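Local coordinates for diacylglycerol lipase (PDB 5XK2), which probably hydrolyses ester bonds of mono- and diacylglycerols, as an alpha/beta-hydrolase of the class 3 lipase family captured in its closed conformation, at residues K19-V22 / Q23-A26; D136-K139 / P140-D144. All coordinates share one frame; numbering follows the deposited sequence.

Interaction 1: residues K19-V22 / Q23-A26; sequences KFWV and QYAA
F20 extends its ring with CG anti to the backbone N (chi1 177°), while Y24 turns CG anti to its carbonyl carbon (chi1 -77°), and the two rings meet one turn apart on helix 14-27. This helix packs on the central sheet of the alpha/beta-hydrolase fold, and F20, W21 and Y24 form an aromatic cluster on it. Y24 presents an edge to the F20 face in an offset edge-to-face pair, planes at 88° and CE2 of Y24 3.7 Å from CZ of F20. The W21 and Y24 rings are instead nearly parallel but slid apart, touching where W21 CE3 lies 3.6 Å from Y24 CD2. W21 also stacks on Y176, and the Y24 OH bonds to S57 and D78, fixing the far end of that ring. The backbone kinks: Q23 N bonds to F20 O at 2.9 Å and Y24 N to W21 O at 3.0 Å, both three residues back; the four-residue pattern resumes weakly with A25 N to W21 O, then firmly with A26 N to V22 O. Q23 OE1 accepts from D51 N, and Q23 NE2 gives a weak bond of 3.3 Å to K19 O, which also accepts from a water 2.7 Å away.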
loop_
_atom_site.group_PDB
_atom_site.type_symbol
_atom_site.label_atom_id
_atom_site.label_comp_id
_atom_site.label_asym_id
_atom_site.label_seq_id
_atom_site.Cartn_x
_atom_site.Cartn_y
_atom_site.Cartn_z
ATOM N N LYS A 19 -26.449 0.453 1.045
ATOM C CA LYS A 19 -25.831 1.476 1.892
ATOM C C LYS A 19 -25.769 1.077 3.365
ATOM O O LYS A 19 -25.032 1.682 4.153
ATOM C CB LYS A 19 -26.591 2.794 1.750
ATOM C CG LYS A 19 -26.367 3.463 0.403
ATOM C CD LYS A 19 -27.310 4.652 0.212
ATOM C CE LYS A 19 -27.011 5.357 -1.109
ATOM N NZ LYS A 19 -27.891 6.558 -1.277
ATOM N N PHE A 20 -26.597 0.113 3.762
ATOM C CA PHE A 20 -26.581 -0.353 5.138
ATOM C C PHE A 20 -25.489 -1.391 5.438
ATOM O O PHE A 20 -24.696 -1.213 6.364
ATOM C CB PHE A 20 -27.954 -0.935 5.490
ATOM C CG PHE A 20 -28.032 -1.507 6.875
ATOM C CD1 PHE A 20 -27.950 -0.679 7.978
ATOM C CD2 PHE A 20 -28.189 -2.876 7.069
ATOM C CE1 PHE A 20 -28.031 -1.186 9.270
ATOM C CE2 PHE A 20 -28.270 -3.392 8.356
ATOM C CZ PHE A 20 -28.181 -2.558 9.454
ATOM N N TRP A 21 -25.405 -2.464 4.649
ATOM C CA TRP A 21 -24.520 -3.558 5.049
ATOM C C TRP A 21 -23.054 -3.149 4.976
ATOM O O TRP A 21 -22.218 -3.726 5.684
ATOM C CB TRP A 21 -24.782 -4.837 4.207
ATOM C CG TRP A 21 -26.196 -5.308 4.399
ATOM C CD1 TRP A 21 -27.224 -5.169 3.530
ATOM C CD2 TRP A 21 -26.744 -5.908 5.584
ATOM N NE1 TRP A 21 -28.391 -5.679 4.080
ATOM C CE2 TRP A 21 -28.116 -6.120 5.349
ATOM C CE3 TRP A 21 -26.203 -6.277 6.824
ATOM C CZ2 TRP A 21 -28.956 -6.710 6.292
ATOM C CZ3 TRP A 21 -27.041 -6.862 7.763
ATOM C CH2 TRP A 21 -28.407 -7.063 7.493
ATOM N N VAL A 22 -22.742 -2.134 4.171
ATOM C CA VAL A 22 -21.354 -1.679 4.086
ATOM C C VAL A 22 -20.881 -1.133 5.447
ATOM O O VAL A 22 -19.690 -1.130 5.737
ATOM C CB VAL A 22 -21.166 -0.612 2.973
ATOM C CG1 VAL A 22 -21.907 0.685 3.303
ATOM C CG2 VAL A 22 -19.671 -0.374 2.688
ATOM N N GLN A 23 -21.814 -0.706 6.288
ATOM C CA GLN A 23 -21.442 -0.217 7.613
ATOM C C GLN A 23 -20.928 -1.338 8.517
ATOM O O GLN A 23 -20.139 -1.093 9.439
ATOM C CB GLN A 23 -22.628 0.495 8.268
ATOM C CG GLN A 23 -23.015 1.789 7.557
ATOM C CD GLN A 23 -24.246 2.400 8.157
ATOM O OE1 GLN A 23 -24.338 2.532 9.372
ATOM N NE2 GLN A 23 -25.224 2.734 7.317
ATOM N N TYR A 24 -21.359 -2.579 8.271
ATOM C CA TYR A 24 -20.756 -3.696 8.992
ATOM C C TYR A 24 -19.331 -3.948 8.518
ATOM O O TYR A 24 -18.456 -4.264 9.320
ATOM C CB TYR A 24 -21.596 -4.975 8.846
ATOM C CG TYR A 24 -22.827 -4.979 9.718
ATOM C CD1 TYR A 24 -22.737 -5.289 11.075
ATOM C CD2 TYR A 24 -24.079 -4.672 9.190
ATOM C CE1 TYR A 24 -23.855 -5.295 11.877
ATOM C CE2 TYR A 24 -25.214 -4.668 9.989
ATOM C CZ TYR A 24 -25.097 -4.986 11.330
ATOM O OH TYR A 24 -26.198 -4.994 12.154
ATOM N N ALA A 25 -19.104 -3.833 7.213
ATOM C CA ALA A 25 -17.748 -3.871 6.692
ATOM C C ALA A 25 -16.884 -2.794 7.333
ATOM O O ALA A 25 -15.755 -3.052 7.732
ATOM C CB ALA A 25 -17.764 -3.697 5.162
ATOM N N ALA A 26 -17.441 -1.593 7.450
ATOM C CA ALA A 26 -16.721 -0.480 8.069
ATOM C C ALA A 26 -16.339 -0.815 9.510
ATOM O O ALA A 26 -15.238 -0.508 9.966
ATOM C CB ALA A 26 -17.570 0.794 8.033
HETATM O O HOH W 1 -24.710 4.306 4.542
#

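Interaction 2: residues D136-K139 / P140-D144; sequences DELK and PEHSD
H142 turns its imidazole back to the L138 carbonyl of helix 118-138, where ND1 donates to L138 O at 2.7 Å. The bond lies in the carbonyl plane on a lone pair, and the oxygen sits at the ring edge, nearly in the imidazole plane, which favours this rotation of the ring. It depends on chi1 of H142 (-50°), which carries CG beside its own backbone N, on the side of the L138 carbonyl. The same oxygen takes a weak bond from H142 N at 3.2 Å, so a single residue grips it through main chain and side chain; H142 N has a second weak acceptor in K139 O. L138 CD2 supplies the apolar side of the contact, 3.8 Å from H142 CE1, the two side chains crossing at a slant.

K139 leaves the backbone with CG opposite its N, then bends at chi2 (84°) and again at chi4 (98°). The two bends steer NZ to S143 O, a bond of 2.9 Å in the carbonyl plane and on a lone pair. P140, with no N-H to offer, follows directly, and water 2 bridges the turn by donating to E137 O (2.8 Å) and accepting from E141 N (3.0 Å).

This surface turn joins helix 118-138 to strand 146-152. L138 rests on V75 and V77 of strand 71-78, H142 also touches V77 and meets Y145 edge-to-face, and D144 forms a salt bridge with K82 just ahead of strand 83-89.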
loop_
_atom_site.group_PDB
_atom_site.type_symbol
_atom_site.label_atom_id
_atom_site.label_comp_id
_atom_site.label_asym_id
_atom_site.label_seq_id
_atom_site.Cartn_x
_atom_site.Cartn_y
_atom_site.Cartn_z
ATOM N N ASP A 136 -24.069 -21.995 14.733
ATOM C CA ASP A 136 -24.859 -23.099 15.273
ATOM C C ASP A 136 -25.424 -22.744 16.662
ATOM O O ASP A 136 -26.589 -23.042 16.962
ATOM C CB ASP A 136 -24.015 -24.372 15.322
ATOM C CG ASP A 136 -23.749 -24.964 13.928
ATOM O OD1 ASP A 136 -24.291 -24.448 12.921
ATOM O OD2 ASP A 136 -22.999 -25.960 13.861
ATOM N N GLU A 137 -24.623 -22.080 17.489
ATOM C CA GLU A 137 -25.078 -21.660 18.817
ATOM C C GLU A 137 -26.209 -20.628 18.706
ATOM O O GLU A 137 -27.139 -20.631 19.505
ATOM C CB GLU A 137 -23.912 -21.088 19.630
ATOM C CG GLU A 137 -22.891 -22.137 20.062
ATOM C CD GLU A 137 -21.608 -21.537 20.587
ATOM O OE1 GLU A 137 -21.425 -20.306 20.456
ATOM O OE2 GLU A 137 -20.789 -22.300 21.153
ATOM N N LEU A 138 -26.128 -19.749 17.710
ATOM C CA LEU A 138 -27.108 -18.680 17.575
ATOM C C LEU A 138 -28.421 -19.143 16.967
ATOM O O LEU A 138 -29.445 -18.494 17.119
ATOM C CB LEU A 138 -26.528 -17.542 16.723
ATOM C CG LEU A 138 -25.444 -16.756 17.439
ATOM C CD1 LEU A 138 -24.732 -15.830 16.442
ATOM C CD2 LEU A 138 -26.089 -15.940 18.568
ATOM N N LYS A 139 -28.405 -20.275 16.280
ATOM C CA LYS A 139 -29.576 -20.665 15.505
ATOM C C LYS A 139 -30.873 -20.848 16.316
ATOM O O LYS A 139 -31.908 -20.315 15.925
ATOM C CB LYS A 139 -29.273 -21.957 14.722
ATOM C CG LYS A 139 -30.417 -22.433 13.845
ATOM C CD LYS A 139 -30.417 -21.723 12.518
ATOM C CE LYS A 139 -31.105 -22.565 11.451
ATOM N NZ LYS A 139 -32.508 -22.135 11.262
ATOM N N PRO A 140 -30.845 -21.621 17.424
ATOM C CA PRO A 140 -32.124 -21.916 18.094
ATOM C C PRO A 140 -32.937 -20.705 18.525
ATOM O O PRO A 140 -34.155 -20.747 18.386
ATOM C CB PRO A 140 -31.695 -22.720 19.329
ATOM C CG PRO A 140 -30.428 -23.347 18.936
ATOM C CD PRO A 140 -29.726 -22.313 18.091
ATOM N N GLU A 141 -32.298 -19.649 19.025
ATOM C CA GLU A 141 -33.053 -18.480 19.460
ATOM C C GLU A 141 -33.202 -17.418 18.366
ATOM O O GLU A 141 -33.819 -16.381 18.591
ATOM C CB GLU A 141 -32.392 -17.843 20.693
ATOM C CG GLU A 141 -32.253 -18.764 21.922
ATOM C CD GLU A 141 -33.588 -19.265 22.469
ATOM O OE1 GLU A 141 -34.637 -18.675 22.119
ATOM O OE2 GLU A 141 -33.585 -20.247 23.262
ATOM N N HIS A 142 -32.476 -17.599 17.271
ATOM C CA HIS A 142 -32.521 -16.738 16.080
ATOM C C HIS A 142 -32.984 -17.440 14.795
ATOM O O HIS A 142 -32.357 -17.229 13.767
ATOM C CB HIS A 142 -31.184 -16.036 15.913
ATOM C CG HIS A 142 -30.723 -15.370 17.179
ATOM N ND1 HIS A 142 -30.030 -16.048 18.158
ATOM C CD2 HIS A 142 -30.911 -14.113 17.656
ATOM C CE1 HIS A 142 -29.775 -15.232 19.167
ATOM N NE2 HIS A 142 -30.296 -14.048 18.887
ATOM N N SER A 143 -33.813 -18.476 14.898
ATOM C CA SER A 143 -33.919 -19.482 13.827
ATOM C C SER A 143 -34.295 -18.966 12.428
ATOM O O SER A 143 -33.889 -19.561 11.435
ATOM C CB SER A 143 -34.922 -20.572 14.234
ATOM O OG SER A 143 -36.222 -20.041 14.385
ATOM N N ASP A 144 -35.067 -17.888 12.349
ATOM C CA ASP A 144 -35.490 -17.355 11.051
ATOM C C ASP A 144 -34.640 -16.187 10.554
ATOM O O ASP A 144 -35.017 -15.518 9.600
ATOM C CB ASP A 144 -36.961 -16.942 11.096
ATOM C CG ASP A 144 -37.229 -15.852 12.100
ATOM O OD1 ASP A 144 -36.378 -15.631 12.992
ATOM O OD2 ASP A 144 -38.306 -15.228 12.012
HETATM O O HOH W 2 -29.557 -19.491 20.195
#

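How the interactions relate
Interactions 1 and 2 do not touch: their centres are 23 Å apart and their nearest atoms about 11 Å. Interaction 1 is buried, its centre 10 Å from that of the chain, whereas interaction 2 is a surface turn at 23 Å. Strand 146-152 connects them. Segment 136-144, the end of helix 118-138 and the loop after it, leads into its start, and W21, Y24 and A25 touch the strand at K146, V148, V150 and H152. Strand 71-78 is shared too, through D78 for Y24 and through V75 and V77 for L138. The end of strand 146-152 runs into a probable nucleophile elbow (G151, S153, G155) touched by the A25 side chain; interaction 1 thus lies nearer the likely catalytic region.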